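Alanine dehydrogenase (Archaeoglobus fulgidus, PDB 1OMO) catalyses the reversible NAD(+)-dependent oxidative deamination of L-alanine to pyruvate and ammonium, working as a homodimer that does not accept NADP(+). Local coordinates at the interface of chains A and B. Residues are numbered along the deposited sequence; one frame, centred on the assembly and turned at random. Chains: chain A/B, alanine dehydrogenase.

Contact 1: the interface of chains A and B. Residues chain A 39, 42, 53, 55, 64; chain B 39, 42, 53, 55, 64.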
# COMPACT_ATOMS: atom_id res chain seq x y z
N PRO A 39 0.82 9.07 -3.54
CA PRO A 39 0.11 9.25 -2.27
C PRO A 39 1.10 9.20 -1.13
O PRO A 39 2.23 8.74 -1.28
CB PRO A 39 -0.84 8.06 -2.23
CG PRO A 39 -1.14 7.82 -3.69
CD PRO A 39 0.24 7.94 -4.29
N VAL A 42 1.99 4.83 3.78
CA VAL A 42 1.03 4.34 4.76
C VAL A 42 1.79 3.48 5.73
O VAL A 42 2.57 2.62 5.32
CB VAL A 42 -0.06 3.53 4.12
CG1 VAL A 42 -1.06 3.09 5.18
CG2 VAL A 42 -0.74 4.37 3.08
N ALA A 53 3.77 1.21 3.04
CA ALA A 53 3.34 1.02 1.66
C ALA A 53 3.68 2.32 0.94
O ALA A 53 3.30 3.42 1.39
CB ALA A 53 1.86 0.80 1.62
N PRO A 55 3.17 3.65 -2.78
CA PRO A 55 2.75 3.53 -4.19
C PRO A 55 3.05 4.76 -5.01
O PRO A 55 3.09 5.85 -4.48
CB PRO A 55 1.24 3.29 -4.08
CG PRO A 55 0.89 4.17 -2.92
CD PRO A 55 2.02 3.96 -1.91
N LEU A 64 3.95 -0.58 -6.22
CA LEU A 64 3.83 -0.35 -4.78
C LEU A 64 4.99 -1.01 -4.06
O LEU A 64 5.23 -2.19 -4.25
CB LEU A 64 2.51 -0.91 -4.23
CG LEU A 64 2.46 -0.68 -2.70
CD1 LEU A 64 1.09 -0.25 -2.28
CD2 LEU A 64 2.88 -1.93 -1.93
N PRO B 39 -5.63 0.89 8.09
CA PRO B 39 -5.75 2.30 7.73
C PRO B 39 -6.57 2.37 6.47
O PRO B 39 -6.85 1.35 5.87
CB PRO B 39 -4.30 2.75 7.53
CG PRO B 39 -3.54 1.50 7.30
CD PRO B 39 -4.22 0.48 8.18
N VAL B 42 -5.65 3.23 -0.26
CA VAL B 42 -4.85 4.22 -0.96
C VAL B 42 -5.03 3.91 -2.44
O VAL B 42 -4.84 2.77 -2.89
CB VAL B 42 -3.36 4.14 -0.54
CG1 VAL B 42 -2.57 5.28 -1.18
CG2 VAL B 42 -3.27 4.29 0.95
N ALA B 53 -4.19 0.04 -2.58
CA ALA B 53 -3.36 -0.62 -1.59
C ALA B 53 -4.27 -0.81 -0.39
O ALA B 53 -4.91 0.15 0.06
CB ALA B 53 -2.17 0.26 -1.24
N PRO B 55 -3.79 -2.36 3.30
CA PRO B 55 -3.02 -3.06 4.33
C PRO B 55 -3.82 -3.25 5.62
O PRO B 55 -4.68 -2.44 5.94
CB PRO B 55 -1.83 -2.13 4.55
CG PRO B 55 -2.51 -0.81 4.54
CD PRO B 55 -3.44 -0.92 3.30
N LEU B 64 -0.46 -6.68 2.84
CA LEU B 64 -0.93 -5.64 1.95
C LEU B 64 -1.45 -6.29 0.67
O LEU B 64 -0.75 -7.08 0.04
CB LEU B 64 0.17 -4.64 1.60
CG LEU B 64 -0.51 -3.65 0.63
CD1 LEU B 64 -0.26 -2.23 1.07
CD2 LEU B 64 -0.01 -3.86 -0.77

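Contact 2: the interface of chains A and B. Residues chain A 63-64, 86, 88, 95; chain B 51, 66, 84, 86.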
# COMPACT_ATOMS: atom_id res chain seq x y z
N GLY A 63 3.41 1.15 -9.40
CA GLY A 63 3.93 0.10 -8.52
C GLY A 63 3.75 0.42 -7.07
O GLY A 63 3.41 1.55 -6.70
N LEU A 64 3.95 -0.58 -6.22
CA LEU A 64 3.83 -0.35 -4.78
C LEU A 64 4.99 -1.01 -4.06
O LEU A 64 5.23 -2.19 -4.25
CB LEU A 64 2.51 -0.91 -4.23
CG LEU A 64 2.46 -0.68 -2.70
CD1 LEU A 64 1.09 -0.25 -2.28
CD2 LEU A 64 2.88 -1.93 -1.93
N ILE A 86 6.04 -4.34 -6.30
CA ILE A 86 5.16 -4.96 -7.27
C ILE A 86 5.06 -3.86 -8.35
O ILE A 86 4.64 -2.73 -8.07
CB ILE A 86 3.74 -5.27 -6.71
CG1 ILE A 86 3.81 -6.27 -5.54
CG2 ILE A 86 2.89 -5.85 -7.86
CD1 ILE A 86 2.51 -6.44 -4.73
N ASN A 88 3.43 -2.61 -11.86
CA ASN A 88 2.23 -2.88 -12.67
C ASN A 88 2.15 -2.05 -13.94
O ASN A 88 2.88 -1.08 -14.12
CB ASN A 88 0.96 -2.61 -11.87
CG ASN A 88 0.92 -3.35 -10.52
OD1 ASN A 88 1.77 -3.13 -9.65
ND2 ASN A 88 -0.07 -4.22 -10.36
N PRO A 95 0.23 -7.06 -12.87
CA PRO A 95 1.47 -7.10 -12.08
C PRO A 95 2.59 -7.72 -12.93
O PRO A 95 2.76 -8.94 -12.96
CB PRO A 95 1.11 -7.97 -10.88
CG PRO A 95 0.09 -8.91 -11.45
CD PRO A 95 -0.76 -8.02 -12.36
N LEU B 51 -5.62 1.27 -9.05
CA LEU B 51 -4.94 0.25 -8.26
C LEU B 51 -5.09 0.75 -6.84
O LEU B 51 -4.98 1.96 -6.58
CB LEU B 51 -3.45 0.12 -8.65
CG LEU B 51 -3.01 -1.04 -9.57
CD1 LEU B 51 -1.73 -0.65 -10.27
CD2 LEU B 51 -2.78 -2.33 -8.79
N TRP B 66 -2.62 -5.56 -3.04
CA TRP B 66 -2.44 -4.54 -4.08
C TRP B 66 -3.35 -5.04 -5.20
O TRP B 66 -3.06 -6.07 -5.84
CB TRP B 66 -0.98 -4.54 -4.49
CG TRP B 66 -0.58 -3.55 -5.54
CD1 TRP B 66 0.20 -3.81 -6.65
CD2 TRP B 66 -0.77 -2.13 -5.51
NE1 TRP B 66 0.52 -2.62 -7.28
CE2 TRP B 66 -0.06 -1.58 -6.60
CE3 TRP B 66 -1.46 -1.27 -4.65
CZ2 TRP B 66 -0.02 -0.20 -6.87
CZ3 TRP B 66 -1.43 0.11 -4.91
CH2 TRP B 66 -0.71 0.64 -6.02
N LEU B 84 -2.75 -9.18 -5.82
CA LEU B 84 -1.69 -9.88 -5.11
C LEU B 84 -1.69 -9.44 -3.66
O LEU B 84 -1.91 -8.26 -3.36
CB LEU B 84 -0.31 -9.59 -5.69
CG LEU B 84 -0.07 -10.11 -7.10
CD1 LEU B 84 1.38 -9.77 -7.54
CD2 LEU B 84 -0.35 -11.63 -7.09
N ILE B 86 0.73 -9.66 -0.22
CA ILE B 86 2.06 -9.94 0.33
C ILE B 86 1.67 -10.11 1.79
O ILE B 86 1.07 -9.19 2.37
CB ILE B 86 3.05 -8.73 0.22
CG1 ILE B 86 3.30 -8.38 -1.25
CG2 ILE B 86 4.42 -9.09 0.81
CD1 ILE B 86 4.14 -7.11 -1.50
O HOH W 1 -1.41 -6.22 -8.37

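Contact 1: the interface of chains A and B
A:Val42 and B:Val42 meet across the local two-fold axis of the homodimer, their side chains sliding past each other in opposite directions. The touching branch is the same in both: CG2 of A:Val42 lies 3.3 Å from CG2 of B:Val42, a close methyl-to-methyl approach. In each valine CG1 stands anti to the backbone N (chi1 -178° in A:Val42 and -174° in B:Val42), which leaves CG2 beside that nitrogen and facing its twin, while CG1 is turned to the prolines of the partner chain.

The two branches therefore have separate tasks. CG1 of B:Val42 packs against the pyrrolidine ring of A:Pro39, 3.4 Å from its CB, with the valine and the ring set obliquely to one another. It also reaches A:Pro55, at 4.0 Å from the ring atom CG, and this second proline is crossed at about a right angle. One methyl is thus lodged beside two rings of the other subunit. In the twin contact CG1 of A:Val42 lies 3.6 Å from CG of B:Pro39, the two rings being modelled with different pucker.

A:Leu64 and B:Leu64 approach differently, reaching toward each other tip to tip, with CD2 of A:Leu64 3.7 Å from CD2 of B:Leu64. The other branch of each leucine turns to an alanine: CD1 of A:Leu64 is 3.5 Å from CB of B:Ala53, and CD1 of B:Leu64 makes the matching contact with A:Ala53. The small alanine side chain probably lets the leucine methyl pack this closely.

A:Pro39 and B:Pro39 lie in the loop before the strand that starts at residue 42, where the valines sit; A:Ala53, A:Pro55 and their twins are on the following strands (50-58 in chain A, 49-58 in chain B), and the leucines on strands 61-69. Together they form part of the apolar filling between the sheets of the beta-sandwich dimer.

Contact 2: the interface of chains A and B
B:Trp66 lays its indole against chain A within the beta-sandwich dimer interface of this ornithine cyclodeaminase/mu-crystallin family enzyme. CB of A:Leu64 sits over one face, 3.6 Å from the centroid of the six-membered ring in a CH-pi contact, and CD1 of the same leucine continues the packing toward CE3 and CZ3. The opposite face is backed by B:Leu51 of its own chain, whose CD2 is offset toward the rim, so the ring is clamped between leucines of both subunits.

At the indole edge, NE1 donates a hydrogen bond of 2.7 Å to the amide oxygen OD1 of A:Asn88, moderately bent at 154°. The oxygen lies nearly in the ring plane, but the indole N-H comes to it from above the carbonyl plane, away from a lone-pair direction; the amide and ring planes are 79° apart. The amide nitrogen ND2 of A:Asn88 is linked through a water, 3.1 Å from the water oxygen, to the backbone carbonyl of B:Trp66. Both ends of the amide are thereby engaged by the same residue. A phenylalanine in place of B:Trp66 would remove the indole N-H and would probably leave OD1 of A:Asn88 without this partner and its amide freer to turn.

A:Ile86 slides past the indole, its CG2 3.6 Å from CD1 of B:Trp66. With CG1 beside the backbone N (chi1 -62°), the longer branch extends instead to B:Ile86, and the two CD1 methyls of A:Ile86 and B:Ile86 meet tip to tip at 3.7 Å. Farther along, CD1 of B:Leu84 packs on CB of A:Pro95 at 3.8 Å.

The centres of contact 1 and contact 2 lie about 10 Å apart, and A:Leu64 belongs to both, joining them into one continuous stretch of the dimer interface. Strand 61-69 of each chain contributes to both contacts, as does strand 49-58 of chain B; contact 1 extends toward the strand starting at residue 42, contact 2 toward strand 83-88. The two-fold symmetry repeats contact 2 with the chains exchanged. Each centre is about 7 Å from A:Lys65, the inferred proton donor/acceptor, which follows the shared leucine in sequence, so dimer packing may help to position the strand that carries this lysine.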